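Local coordinates for selenium-binding protein (Sulfolobus tokodaii, PDB 2ECE) that is of unknown function but may bind selenium, as its membership of the selenium-binding protein family suggests, at residues D192-E200 against D453-Y461; A253-D261 against T324-D332. All coordinates share one frame; numbering follows the deposited sequence.

Contact 1: D192-E200 against D453-Y461; sequences DFWWNLPNE and DASSDSYCY
Trp195 and Ser458 meet through matched first torsions: each sets its CG or OG between the backbone N and the carbonyl carbon (chi1 47° and 55°), which carries the indole edge of one to the hydroxyl of the other. Trp195 NE1 donates to Ser458 OG at 3.0 Å, nearly in the ring plane, with an N-H...O angle of 159°. The same indole is sandwiched within its own segment, Leu197 CD2 over one face and Trp194 CD1 over the opposite one. Trp194 pushes its six-membered ring against the backbone of the C-terminal loop, CH2 lying 3.3 Å from Ser455 O and CZ2 3.4 Å from Asp457 O. An alanine in place of Trp194 would take CD1 away from the face of Trp195 and would probably open a gap beside the Ser455 and Asp457 carbonyls, with the Trp195 indole freer to shift on Ser458. Farther along, Leu197 CB packs on Cys460 SG at 3.8 Å, with Pro198 CG also against that sulfur, which is disulfide-bonded to Cys86. A water bridges Leu197 N and Tyr459 O. The C-terminal loop of the propeller is therefore held to 192-200 by indole against backbone carbonyls and apolar packing on the disulfide sulfur, with a single direct hydrogen bond fixing where Trp195 meets it.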
loop_
_atom_site.group_PDB
_atom_site.type_symbol
_atom_site.label_atom_id
_atom_site.label_comp_id
_atom_site.label_asym_id
_atom_site.label_seq_id
_atom_site.Cartn_x
_atom_site.Cartn_y
_atom_site.Cartn_z
ATOM N N ASP A 192 2.634 -5.762 6.058
ATOM C CA ASP A 192 1.468 -4.880 6.120
ATOM C C ASP A 192 0.581 -5.324 7.271
ATOM O O ASP A 192 0.834 -6.348 7.903
ATOM C CB ASP A 192 0.680 -4.911 4.791
ATOM C CG ASP A 192 -0.445 -3.882 4.754
ATOM O OD1 ASP A 192 -0.225 -2.741 5.219
ATOM O OD2 ASP A 192 -1.541 -4.208 4.246
ATOM N N PHE A 193 -0.446 -4.540 7.556
ATOM C CA PHE A 193 -1.377 -4.868 8.623
ATOM C C PHE A 193 -2.581 -3.963 8.514
ATOM O O PHE A 193 -2.520 -2.908 7.896
ATOM C CB PHE A 193 -0.747 -4.640 10.008
ATOM C CG PHE A 193 -0.681 -3.177 10.422
ATOM C CD1 PHE A 193 0.338 -2.345 9.956
ATOM C CD2 PHE A 193 -1.652 -2.632 11.262
ATOM C CE1 PHE A 193 0.387 -0.988 10.322
ATOM C CE2 PHE A 193 -1.612 -1.277 11.633
ATOM C CZ PHE A 193 -0.589 -0.455 11.161
ATOM N N TRP A 194 -3.684 -4.405 9.095
ATOM C CA TRP A 194 -4.880 -3.592 9.172
ATOM C C TRP A 194 -5.787 -4.206 10.224
ATOM O O TRP A 194 -5.346 -5.055 10.999
ATOM C CB TRP A 194 -5.606 -3.419 7.828
ATOM C CG TRP A 194 -6.245 -2.044 7.793
ATOM C CD1 TRP A 194 -6.467 -1.236 8.875
ATOM C CD2 TRP A 194 -6.720 -1.313 6.647
ATOM N NE1 TRP A 194 -7.043 -0.053 8.480
ATOM C CE2 TRP A 194 -7.211 -0.070 7.122
ATOM C CE3 TRP A 194 -6.778 -1.580 5.271
ATOM C CZ2 TRP A 194 -7.756 0.902 6.273
ATOM C CZ3 TRP A 194 -7.326 -0.606 4.420
ATOM C CH2 TRP A 194 -7.804 0.617 4.930
ATOM N N TRP A 195 -7.047 -3.805 10.262
ATOM C CA TRP A 195 -7.905 -4.312 11.311
ATOM C C TRP A 195 -9.394 -4.172 11.031
ATOM O O TRP A 195 -9.813 -3.585 10.032
ATOM C CB TRP A 195 -7.564 -3.548 12.605
ATOM C CG TRP A 195 -7.477 -2.015 12.400
ATOM C CD1 TRP A 195 -8.362 -1.233 11.714
ATOM C CD2 TRP A 195 -6.452 -1.115 12.886
ATOM N NE1 TRP A 195 -7.963 0.085 11.736
ATOM C CE2 TRP A 195 -6.796 0.188 12.447
ATOM C CE3 TRP A 195 -5.285 -1.282 13.646
ATOM C CZ2 TRP A 195 -6.013 1.318 12.742
ATOM C CZ3 TRP A 195 -4.500 -0.148 13.942
ATOM C CH2 TRP A 195 -4.874 1.132 13.486
ATOM N N ASN A 196 -10.177 -4.745 11.934
ATOM C CA ASN A 196 -11.623 -4.632 11.930
ATOM C C ASN A 196 -11.752 -4.136 13.363
ATOM O O ASN A 196 -11.655 -4.918 14.312
ATOM C CB ASN A 196 -12.319 -5.982 11.786
ATOM C CG ASN A 196 -13.832 -5.847 11.836
ATOM O OD1 ASN A 196 -14.378 -5.292 12.789
ATOM N ND2 ASN A 196 -14.514 -6.347 10.809
ATOM N N LEU A 197 -11.942 -2.834 13.519
ATOM C CA LEU A 197 -11.999 -2.234 14.845
ATOM C C LEU A 197 -13.085 -2.702 15.809
ATOM O O LEU A 197 -12.785 -3.046 16.944
ATOM C CB LEU A 197 -12.024 -0.702 14.715
ATOM C CG LEU A 197 -10.735 -0.125 14.100
ATOM C CD1 LEU A 197 -10.912 1.355 13.790
ATOM C CD2 LEU A 197 -9.574 -0.335 15.055
ATOM N N PRO A 198 -14.352 -2.742 15.373
ATOM C CA PRO A 198 -15.387 -3.186 16.318
ATOM C C PRO A 198 -15.222 -4.628 16.794
ATOM O O PRO A 198 -15.582 -4.965 17.925
ATOM C CB PRO A 198 -16.684 -2.967 15.535
ATOM C CG PRO A 198 -16.322 -1.832 14.595
ATOM C CD PRO A 198 -14.955 -2.267 14.120
ATOM N N ASN A 199 -14.678 -5.477 15.931
ATOM C CA ASN A 199 -14.468 -6.875 16.276
ATOM C C ASN A 199 -13.123 -7.088 16.959
ATOM O O ASN A 199 -12.769 -8.204 17.342
ATOM C CB ASN A 199 -14.586 -7.727 15.020
ATOM C CG ASN A 199 -16.014 -7.852 14.558
ATOM O OD1 ASN A 199 -16.777 -8.653 15.097
ATOM N ND2 ASN A 199 -16.401 -7.038 13.580
ATOM N N GLU A 200 -12.384 -5.998 17.102
ATOM C CA GLU A 200 -11.088 -6.007 17.757
ATOM C C GLU A 200 -10.066 -7.024 17.279
ATOM O O GLU A 200 -9.432 -7.692 18.090
ATOM C CB GLU A 200 -11.285 -6.178 19.260
ATOM C CG GLU A 200 -12.300 -5.211 19.831
ATOM C CD GLU A 200 -12.255 -5.146 21.337
ATOM O OE1 GLU A 200 -11.823 -6.138 21.953
ATOM O OE2 GLU A 200 -12.660 -4.107 21.903
ATOM N N ASP A 453 -9.277 8.216 1.345
ATOM C CA ASP A 453 -9.481 7.363 0.186
ATOM C C ASP A 453 -9.849 5.951 0.622
ATOM O O ASP A 453 -10.181 5.717 1.785
ATOM C CB ASP A 453 -8.223 7.347 -0.694
ATOM C CG ASP A 453 -6.959 7.105 0.105
ATOM O OD1 ASP A 453 -6.877 6.053 0.761
ATOM O OD2 ASP A 453 -6.050 7.970 0.080
ATOM N N ALA A 454 -9.779 5.008 -0.312
ATOM C CA ALA A 454 -10.147 3.626 -0.038
ATOM C C ALA A 454 -9.187 2.787 0.815
ATOM O O ALA A 454 -9.536 1.664 1.192
ATOM C CB ALA A 454 -10.416 2.908 -1.356
ATOM N N SER A 455 -7.994 3.296 1.118
ATOM C CA SER A 455 -7.057 2.515 1.927
ATOM C C SER A 455 -6.486 3.308 3.095
ATOM O O SER A 455 -5.611 2.827 3.814
ATOM C CB SER A 455 -5.900 1.993 1.064
ATOM O OG SER A 455 -4.949 3.012 0.795
ATOM N N SER A 456 -7.001 4.512 3.294
ATOM C CA SER A 456 -6.517 5.377 4.360
ATOM C C SER A 456 -7.347 5.339 5.638
ATOM O O SER A 456 -6.825 5.618 6.716
ATOM C CB SER A 456 -6.474 6.822 3.868
ATOM O OG SER A 456 -7.789 7.310 3.661
ATOM N N ASP A 457 -8.633 4.999 5.509
ATOM C CA ASP A 457 -9.559 4.981 6.641
ATOM C C ASP A 457 -10.255 3.653 6.906
ATOM O O ASP A 457 -10.514 2.879 5.991
ATOM C CB ASP A 457 -10.672 6.015 6.429
ATOM C CG ASP A 457 -10.181 7.440 6.480
ATOM O OD1 ASP A 457 -9.165 7.746 5.821
ATOM O OD2 ASP A 457 -10.826 8.254 7.169
ATOM N N SER A 458 -10.561 3.406 8.174
ATOM C CA SER A 458 -11.315 2.219 8.565
ATOM C C SER A 458 -12.497 2.823 9.324
ATOM O O SER A 458 -12.389 3.917 9.874
ATOM C CB SER A 458 -10.491 1.273 9.450
ATOM O OG SER A 458 -9.984 1.932 10.593
ATOM N N TYR A 459 -13.626 2.130 9.342
ATOM C CA TYR A 459 -14.808 2.681 9.991
ATOM C C TYR A 459 -15.361 1.836 11.139
ATOM O O TYR A 459 -15.123 0.627 11.202
ATOM C CB TYR A 459 -15.873 2.907 8.917
ATOM C CG TYR A 459 -15.301 3.561 7.674
ATOM C CD1 TYR A 459 -14.762 2.790 6.638
ATOM C CD2 TYR A 459 -15.225 4.948 7.567
ATOM C CE1 TYR A 459 -14.157 3.386 5.531
ATOM C CE2 TYR A 459 -14.621 5.556 6.463
ATOM C CZ TYR A 459 -14.088 4.769 5.455
ATOM O OH TYR A 459 -13.472 5.368 4.383
ATOM N N CYS A 460 -16.084 2.482 12.052
ATOM C CA CYS A 460 -16.668 1.769 13.180
ATOM C C CYS A 460 -18.179 1.593 13.077
ATOM O O CYS A 460 -18.798 1.021 13.968
ATOM C CB CYS A 460 -16.321 2.460 14.502
ATOM S SG CYS A 460 -14.791 1.808 15.241
ATOM N N TYR A 461 -18.773 2.075 11.994
ATOM C CA TYR A 461 -20.217 1.944 11.828
ATOM C C TYR A 461 -20.567 1.446 10.435
ATOM O O TYR A 461 -19.941 1.835 9.448
ATOM C CB TYR A 461 -20.909 3.282 12.119
ATOM C CG TYR A 461 -20.494 3.850 13.456
ATOM C CD1 TYR A 461 -19.318 4.595 13.581
ATOM C CD2 TYR A 461 -21.215 3.550 14.622
ATOM C CE1 TYR A 461 -18.864 5.021 14.827
ATOM C CE2 TYR A 461 -20.763 3.968 15.875
ATOM C CZ TYR A 461 -19.584 4.698 15.968
ATOM O OH TYR A 461 -19.099 5.070 17.199
HETATM O O HOH W 1 -12.978 -1.190 11.354
#

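Contact 2: A253-D261 against T324-D332; sequences ALELRPLHD and TDIDISLDD
His260 and Asp332, just past the ends of the innermost strands (250-258 and 326-328) of two neighbouring beta-propeller blades, carry the strongest polar bonds. The Asp332 carboxylate receives two successive backbone N-H groups on its syn lone pairs: His260 N to OD1 at 2.8 Å and Asp261 N to OD2 at 3.1 Å. His260 answers with its ring, NE2 donating to Ile328 O at 2.8 Å from above the carbonyl plane, so the imidazole is tied to the 324-332 backbone. Toward the other end lies a buried salt-bridge network. Arg257 turns NH1 and NH2 end-on to Glu255 OE1 of its own strand, and that oxygen lies close to the guanidinium plane. Across the interface Arg257 NH2 pairs with Asp325 OD1 at 3.1 Å, the two flat groups 62° apart, while NE makes a weak, long bond to Asp327 OD1. Arg257 thus lies among three carboxylates and probably offsets the closeness of Glu255 and Asp325. Asp325 OD2 accepts from Leu386 N and from a water that also meets Arg257 NH2; a second water links Glu255 OE2, itself bonded to His75, with Thr324 O.

The axes of 253-258 and 326-328 run nearly parallel, 7° apart and 7.2 Å at closest approach, and side chains fill the space between them. The Ile326 side chain, pointing the other way, lies alongside Arg257, CG1 and CD1 against Arg257 CG. Ile328 CD1 reaches Leu259 CD2 at 3.8 Å. Over one face of the His260 imidazole sits Leu330 CD1 in a CH-pi contact, 4.1 Å from the ring centroid.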
loop_
_atom_site.group_PDB
_atom_site.type_symbol
_atom_site.label_atom_id
_atom_site.label_comp_id
_atom_site.label_asym_id
_atom_site.label_seq_id
_atom_site.Cartn_x
_atom_site.Cartn_y
_atom_site.Cartn_z
ATOM N N ALA A 253 3.368 -12.526 1.193
ATOM C CA ALA A 253 1.989 -12.269 1.586
ATOM C C ALA A 253 2.037 -10.760 1.863
ATOM O O ALA A 253 2.431 -10.364 2.971
ATOM C CB ALA A 253 1.652 -13.057 2.861
ATOM N N LEU A 254 1.620 -9.927 0.910
ATOM C CA LEU A 254 1.715 -8.501 1.065
ATOM C C LEU A 254 0.463 -7.809 1.683
ATOM O O LEU A 254 0.331 -7.727 2.913
ATOM C CB LEU A 254 2.128 -7.873 -0.351
ATOM C CG LEU A 254 3.507 -8.446 -0.785
ATOM C CD1 LEU A 254 4.012 -7.544 -1.877
ATOM C CD2 LEU A 254 4.551 -8.505 0.351
ATOM N N GLU A 255 -0.181 -7.006 0.804
ATOM C CA GLU A 255 -1.293 -6.122 1.140
ATOM C C GLU A 255 -2.565 -6.689 1.687
ATOM O O GLU A 255 -3.223 -7.534 1.049
ATOM C CB GLU A 255 -1.628 -5.212 -0.074
ATOM C CG GLU A 255 -0.481 -4.368 -0.642
ATOM C CD GLU A 255 0.040 -3.297 0.311
ATOM O OE1 GLU A 255 -0.756 -2.761 1.104
ATOM O OE2 GLU A 255 1.248 -2.975 0.254
ATOM N N LEU A 256 -2.942 -6.179 2.858
ATOM C CA LEU A 256 -4.124 -6.671 3.579
ATOM C C LEU A 256 -5.283 -5.723 3.439
ATOM O O LEU A 256 -5.158 -4.546 3.783
ATOM C CB LEU A 256 -3.810 -6.864 5.077
ATOM C CG LEU A 256 -3.051 -8.137 5.447
ATOM C CD1 LEU A 256 -2.412 -7.998 6.816
ATOM C CD2 LEU A 256 -4.017 -9.311 5.407
ATOM N N ARG A 257 -6.417 -6.212 2.947
ATOM C CA ARG A 257 -7.555 -5.329 2.754
ATOM C C ARG A 257 -8.871 -5.869 3.299
ATOM O O ARG A 257 -9.569 -6.631 2.632
ATOM C CB ARG A 257 -7.724 -5.008 1.264
ATOM C CG ARG A 257 -6.532 -4.294 0.620
ATOM C CD ARG A 257 -6.377 -2.841 1.103
ATOM N NE ARG A 257 -5.316 -2.145 0.367
ATOM C CZ ARG A 257 -4.017 -2.234 0.641
ATOM N NH1 ARG A 257 -3.593 -2.979 1.652
ATOM N NH2 ARG A 257 -3.137 -1.600 -0.120
ATOM N N PRO A 258 -9.207 -5.504 4.544
ATOM C CA PRO A 258 -10.461 -5.953 5.162
ATOM C C PRO A 258 -11.585 -5.279 4.363
ATOM O O PRO A 258 -11.354 -4.229 3.754
ATOM C CB PRO A 258 -10.387 -5.360 6.573
ATOM C CG PRO A 258 -8.903 -5.214 6.827
ATOM C CD PRO A 258 -8.388 -4.730 5.496
ATOM N N LEU A 259 -12.784 -5.860 4.334
ATOM C CA LEU A 259 -13.864 -5.172 3.637
ATOM C C LEU A 259 -14.110 -3.928 4.497
ATOM O O LEU A 259 -13.830 -3.932 5.703
ATOM C CB LEU A 259 -15.133 -6.028 3.555
ATOM C CG LEU A 259 -15.111 -7.201 2.566
ATOM C CD1 LEU A 259 -16.546 -7.667 2.309
ATOM C CD2 LEU A 259 -14.471 -6.782 1.260
ATOM N N HIS A 260 -14.610 -2.863 3.886
ATOM C CA HIS A 260 -14.843 -1.622 4.613
ATOM C C HIS A 260 -15.985 -1.687 5.631
ATOM O O HIS A 260 -15.932 -1.034 6.679
ATOM C CB HIS A 260 -15.065 -0.494 3.608
ATOM C CG HIS A 260 -13.906 -0.292 2.675
ATOM N ND1 HIS A 260 -12.738 0.335 3.058
ATOM C CD2 HIS A 260 -13.719 -0.681 1.393
ATOM C CE1 HIS A 260 -11.882 0.322 2.052
ATOM N NE2 HIS A 260 -12.453 -0.289 1.030
ATOM N N ASP A 261 -17.006 -2.480 5.318
ATOM C CA ASP A 261 -18.168 -2.663 6.195
ATOM C C ASP A 261 -17.673 -3.460 7.400
ATOM O O ASP A 261 -17.353 -4.639 7.270
ATOM C CB ASP A 261 -19.236 -3.467 5.454
ATOM C CG ASP A 261 -20.531 -3.612 6.243
ATOM O OD1 ASP A 261 -20.526 -3.477 7.485
ATOM O OD2 ASP A 261 -21.566 -3.882 5.600
ATOM N N THR A 324 1.326 -7.015 -6.961
ATOM C CA THR A 324 1.921 -6.414 -5.768
ATOM C C THR A 324 1.000 -5.558 -4.891
ATOM O O THR A 324 1.302 -5.334 -3.717
ATOM C CB THR A 324 3.138 -5.560 -6.152
ATOM O OG1 THR A 324 2.754 -4.614 -7.157
ATOM C CG2 THR A 324 4.265 -6.438 -6.687
ATOM N N ASP A 325 -0.100 -5.062 -5.448
ATOM C CA ASP A 325 -1.031 -4.256 -4.666
ATOM C C ASP A 325 -2.491 -4.574 -4.986
ATOM O O ASP A 325 -2.819 -5.016 -6.093
ATOM C CB ASP A 325 -0.780 -2.756 -4.892
ATOM C CG ASP A 325 -1.540 -1.880 -3.896
ATOM O OD1 ASP A 325 -1.504 -2.201 -2.696
ATOM O OD2 ASP A 325 -2.159 -0.870 -4.299
ATOM N N ILE A 326 -3.356 -4.363 -3.996
ATOM C CA ILE A 326 -4.794 -4.570 -4.147
ATOM C C ILE A 326 -5.495 -3.458 -3.375
ATOM O O ILE A 326 -4.928 -2.893 -2.430
ATOM C CB ILE A 326 -5.273 -5.936 -3.580
ATOM C CG1 ILE A 326 -4.815 -6.099 -2.129
ATOM C CG2 ILE A 326 -4.771 -7.067 -4.454
ATOM C CD1 ILE A 326 -5.515 -7.228 -1.383
ATOM N N ASP A 327 -6.720 -3.144 -3.776
ATOM C CA ASP A 327 -7.480 -2.099 -3.108
ATOM C C ASP A 327 -8.959 -2.341 -3.401
ATOM O O ASP A 327 -9.315 -2.728 -4.508
ATOM C CB ASP A 327 -7.031 -0.732 -3.627
ATOM C CG ASP A 327 -7.183 0.367 -2.593
ATOM O OD1 ASP A 327 -7.317 0.050 -1.393
ATOM O OD2 ASP A 327 -7.149 1.554 -2.979
ATOM N N ILE A 328 -9.806 -2.115 -2.403
ATOM C CA ILE A 328 -11.244 -2.338 -2.539
ATOM C C ILE A 328 -12.030 -1.031 -2.513
ATOM O O ILE A 328 -11.752 -0.145 -1.697
ATOM C CB ILE A 328 -11.761 -3.228 -1.384
ATOM C CG1 ILE A 328 -10.954 -4.526 -1.322
ATOM C CG2 ILE A 328 -13.245 -3.516 -1.564
ATOM C CD1 ILE A 328 -11.239 -5.352 -0.083
ATOM N N SER A 329 -13.017 -0.900 -3.396
ATOM C CA SER A 329 -13.831 0.318 -3.408
ATOM C C SER A 329 -14.644 0.368 -2.113
ATOM O O SER A 329 -14.926 -0.670 -1.521
ATOM C CB SER A 329 -14.766 0.337 -4.625
ATOM O OG SER A 329 -15.541 -0.845 -4.702
ATOM N N LEU A 330 -15.014 1.571 -1.672
ATOM C CA LEU A 330 -15.767 1.734 -0.425
ATOM C C LEU A 330 -17.066 0.934 -0.290
ATOM O O LEU A 330 -17.445 0.564 0.816
ATOM C CB LEU A 330 -16.068 3.215 -0.181
ATOM C CG LEU A 330 -15.016 4.037 0.569
ATOM C CD1 LEU A 330 -14.887 3.519 1.988
ATOM C CD2 LEU A 330 -13.677 3.952 -0.150
ATOM N N ASP A 331 -17.754 0.681 -1.397
ATOM C CA ASP A 331 -19.005 -0.077 -1.353
ATOM C C ASP A 331 -18.725 -1.574 -1.295
ATOM O O ASP A 331 -19.642 -2.389 -1.318
ATOM C CB ASP A 331 -19.860 0.234 -2.584
ATOM C CG ASP A 331 -19.090 0.063 -3.880
ATOM O OD1 ASP A 331 -18.019 -0.585 -3.854
ATOM O OD2 ASP A 331 -19.555 0.568 -4.923
ATOM N N ASP A 332 -17.447 -1.929 -1.219
ATOM C CA ASP A 332 -17.041 -3.327 -1.156
ATOM C C ASP A 332 -17.480 -4.121 -2.376
ATOM O O ASP A 332 -17.543 -5.350 -2.333
ATOM C CB ASP A 332 -17.599 -3.999 0.108
ATOM C CG ASP A 332 -16.911 -3.523 1.378
ATOM O OD1 ASP A 332 -15.709 -3.186 1.313
ATOM O OD2 ASP A 332 -17.563 -3.504 2.445
HETATM O O HOH W 2 2.788 -3.694 -1.705
HETATM O O HOH W 3 -3.650 0.431 -2.411
#

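In the fold
Both contacts are buried, but contact 2 lies deeper, its centre about 10 Å from the centre of the chain against about 14 Å for that of contact 1, whose Pro198 end reaches the surface. Contact 2 joins the first strands of two successive blades; contact 1 sets the first strand of the preceding blade against the loop after strand 443-449, and so encloses contact 2 along the chain. Contact 2 combines a charge network with aliphatic packing; contact 1 relies on indole and sulfur packing and one direct hydrogen bond. They meet directly: Asp192 OD2 takes the Leu256 backbone N-H and lies near Arg257, Trp194 packs on Arg257 and Pro258, and Tyr459 touches Leu330. Strand 250-258, one side of contact 2, thus also neighbours contact 1.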